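Arfgap-like finger domain containing protein (Cryptosporidium parvum Iowa II, PDB 2OWA) probably activates the GTPase of ADP-ribosylation factors through its zinc-binding ArfGAP domain, the part of the protein described here. Local coordinates at residues F40-R45 against F57-C62. Sequence-based numbering, arbitrary orientation.
With ZN (zinc ion), chain C.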
loop_
_atom_site.group_PDB
_atom_site.type_symbol
_atom_site.label_atom_id
_atom_site.label_comp_id
_atom_site.label_asym_id
_atom_site.label_seq_id
_atom_site.Cartn_x
_atom_site.Cartn_y
_atom_site.Cartn_z
ATOM N N PHE A 40 1.266 -5.080 6.816
ATOM C CA PHE A 40 0.966 -3.864 7.585
ATOM C C PHE A 40 -0.080 -4.118 8.689
ATOM O O PHE A 40 -0.020 -3.491 9.753
ATOM C CB PHE A 40 0.485 -2.724 6.657
ATOM C CG PHE A 40 0.380 -1.386 7.351
ATOM C CD1 PHE A 40 1.530 -0.661 7.670
ATOM C CD2 PHE A 40 -0.856 -0.850 7.665
ATOM C CE1 PHE A 40 1.448 0.587 8.331
ATOM C CE2 PHE A 40 -0.941 0.421 8.327
ATOM C CZ PHE A 40 0.235 1.111 8.648
ATOM N N ASP A 41 -1.041 -5.004 8.432
ATOM C CA ASP A 41 -2.122 -5.255 9.408
ATOM C C ASP A 41 -1.809 -6.332 10.453
ATOM O O ASP A 41 -2.108 -6.143 11.645
ATOM C CB ASP A 41 -3.425 -5.644 8.699
ATOM C CG ASP A 41 -3.995 -4.524 7.848
ATOM O OD1 ASP A 41 -3.304 -3.485 7.687
ATOM O OD2 ASP A 41 -5.137 -4.704 7.346
ATOM N N CYS A 42 -1.218 -7.456 10.030
ATOM C CA CYS A 42 -1.076 -8.589 10.937
ATOM C C CYS A 42 0.337 -9.140 11.107
ATOM O O CYS A 42 0.531 -10.125 11.817
ATOM C CB CYS A 42 -1.997 -9.715 10.498
ATOM S SG CYS A 42 -1.316 -10.707 9.173
ATOM N N GLU A 43 1.302 -8.547 10.421
ATOM C CA GLU A 43 2.694 -8.972 10.503
ATOM C C GLU A 43 3.071 -10.383 9.929
ATOM O O GLU A 43 4.214 -10.830 10.101
ATOM C CB GLU A 43 3.268 -8.722 11.922
ATOM C CG GLU A 43 3.001 -7.280 12.453
ATOM C CD GLU A 43 3.700 -6.943 13.755
ATOM O OE1 GLU A 43 3.553 -7.686 14.760
ATOM O OE2 GLU A 43 4.397 -5.896 13.801
ATOM N N SER A 44 2.122 -11.054 9.265
ATOM C CA SER A 44 2.387 -12.213 8.406
ATOM C C SER A 44 3.522 -11.832 7.474
ATOM O O SER A 44 3.584 -10.717 6.992
ATOM C CB SER A 44 1.122 -12.592 7.601
ATOM O OG SER A 44 1.397 -13.458 6.495
ATOM N N ARG A 45 4.428 -12.775 7.211
ATOM C CA ARG A 45 5.703 -12.448 6.587
ATOM C C ARG A 45 5.628 -12.436 5.063
ATOM O O ARG A 45 4.804 -13.113 4.488
ATOM C CB ARG A 45 6.789 -13.372 7.155
ATOM C CG ARG A 45 6.929 -13.143 8.672
ATOM C CD ARG A 45 6.846 -14.430 9.515
ATOM N NE ARG A 45 8.179 -15.007 9.679
ATOM C CZ ARG A 45 8.837 -15.150 10.825
ATOM N NH1 ARG A 45 8.294 -14.813 11.994
ATOM N NH2 ARG A 45 10.059 -15.653 10.789
ATOM N N PHE A 57 1.932 -2.660 2.061
ATOM C CA PHE A 57 1.872 -4.089 1.681
ATOM C C PHE A 57 1.205 -4.934 2.759
ATOM O O PHE A 57 1.505 -4.773 3.948
ATOM C CB PHE A 57 3.261 -4.655 1.424
ATOM C CG PHE A 57 3.926 -4.056 0.253
ATOM C CD1 PHE A 57 3.762 -4.611 -1.004
ATOM C CD2 PHE A 57 4.717 -2.902 0.403
ATOM C CE1 PHE A 57 4.391 -4.020 -2.133
ATOM C CE2 PHE A 57 5.338 -2.319 -0.687
ATOM C CZ PHE A 57 5.197 -2.887 -1.957
ATOM N N ILE A 58 0.337 -5.844 2.323
ATOM C CA ILE A 58 -0.532 -6.640 3.219
ATOM C C ILE A 58 -0.601 -8.082 2.691
ATOM O O ILE A 58 -0.360 -8.287 1.523
ATOM C CB ILE A 58 -1.964 -6.033 3.302
ATOM C CG1 ILE A 58 -2.604 -5.849 1.897
ATOM C CG2 ILE A 58 -1.948 -4.716 4.170
ATOM C CD1 ILE A 58 -4.038 -5.313 1.943
ATOM N N CYS A 59 -0.963 -9.058 3.531
ATOM C CA CYS A 59 -0.970 -10.444 3.122
ATOM C C CYS A 59 -2.274 -10.812 2.407
ATOM O O CYS A 59 -3.234 -10.034 2.374
ATOM C CB CYS A 59 -0.723 -11.386 4.326
ATOM S SG CYS A 59 -2.025 -11.370 5.629
ATOM N N LEU A 60 -2.298 -12.023 1.862
ATOM C CA LEU A 60 -3.443 -12.550 1.134
ATOM C C LEU A 60 -4.698 -12.595 2.007
ATOM O O LEU A 60 -5.810 -12.386 1.511
ATOM C CB LEU A 60 -3.090 -13.917 0.493
ATOM C CG LEU A 60 -2.526 -15.097 1.314
ATOM C CD1 LEU A 60 -3.600 -15.682 2.208
ATOM C CD2 LEU A 60 -1.931 -16.226 0.428
ATOM N N ASN A 61 -4.514 -12.836 3.308
ATOM C CA ASN A 61 -5.594 -12.829 4.286
ATOM C C ASN A 61 -6.136 -11.397 4.470
ATOM O O ASN A 61 -7.321 -11.150 4.259
ATOM C CB ASN A 61 -5.086 -13.398 5.627
ATOM C CG ASN A 61 -6.213 -13.853 6.548
ATOM O OD1 ASN A 61 -6.945 -13.035 7.146
ATOM N ND2 ASN A 61 -6.349 -15.189 6.687
ATOM N N CYS A 62 -5.264 -10.454 4.792
ATOM C CA CYS A 62 -5.711 -9.073 5.037
ATOM C C CYS A 62 -6.226 -8.411 3.767
ATOM O O CYS A 62 -7.123 -7.590 3.849
ATOM C CB CYS A 62 -4.613 -8.230 5.715
ATOM S SG CYS A 62 -4.236 -8.929 7.331
HETATM ZN ZN ZN C . -2.123 -9.633 7.199
#
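Phe57 offers its backbone O to the N of Phe40 in a fairly straight hydrogen bond of 2.9 Å that lies in the carbonyl plane and ties strand 56-58 to the loop before strand 49-51. The Phe57 ring turns from this loop into the hydrophobic packing against helix 20-32. Next comes Ile58, whose CG2 branch lies 4.0 Å from Phe40 CB and equally near Asp41 OD1; a branched apolar residue suits this place, its CG2 packing beside the backbone bond and next to the Asp41 side chain, which points the same way. Of the Phe40 side chain CB is what meets this segment, because CG stands anti to the backbone N (chi1 -170°); the ring packs on helix 97-107 and edge-to-face with Tyr119. Cys59 SG binds the zinc ion at 2.3 Å, while its CB rests 3.7 Å from Ser44 OG, a small side chain that fits closely against the site. As N-cap of helix 60-67, Cys59 SG also accepts from Cys62 N at 3.5 Å. Cys62 SG binds the zinc ion at 2.2 Å and lies 3.6 Å from Asp41 CB. Asp41 OD2 takes a salt bridge from Lys117 and a hydrogen bond with His66, OD1 one with Tyr119, which probably offsets this buried carboxylate's charge. Cys42 SG, 2.4 Å from the zinc ion, and Cys39 complete the four-cysteine site, two CxxC pairs as in ArfGAP zinc fingers. Ser44 N-H points at Cys42 SG; with the capping bond, this would be expected to ease the negative charge on two of the four thiolates. The all-cysteine shell, joining loop to helix start, is consistent with a structural rather than catalytic zinc ion.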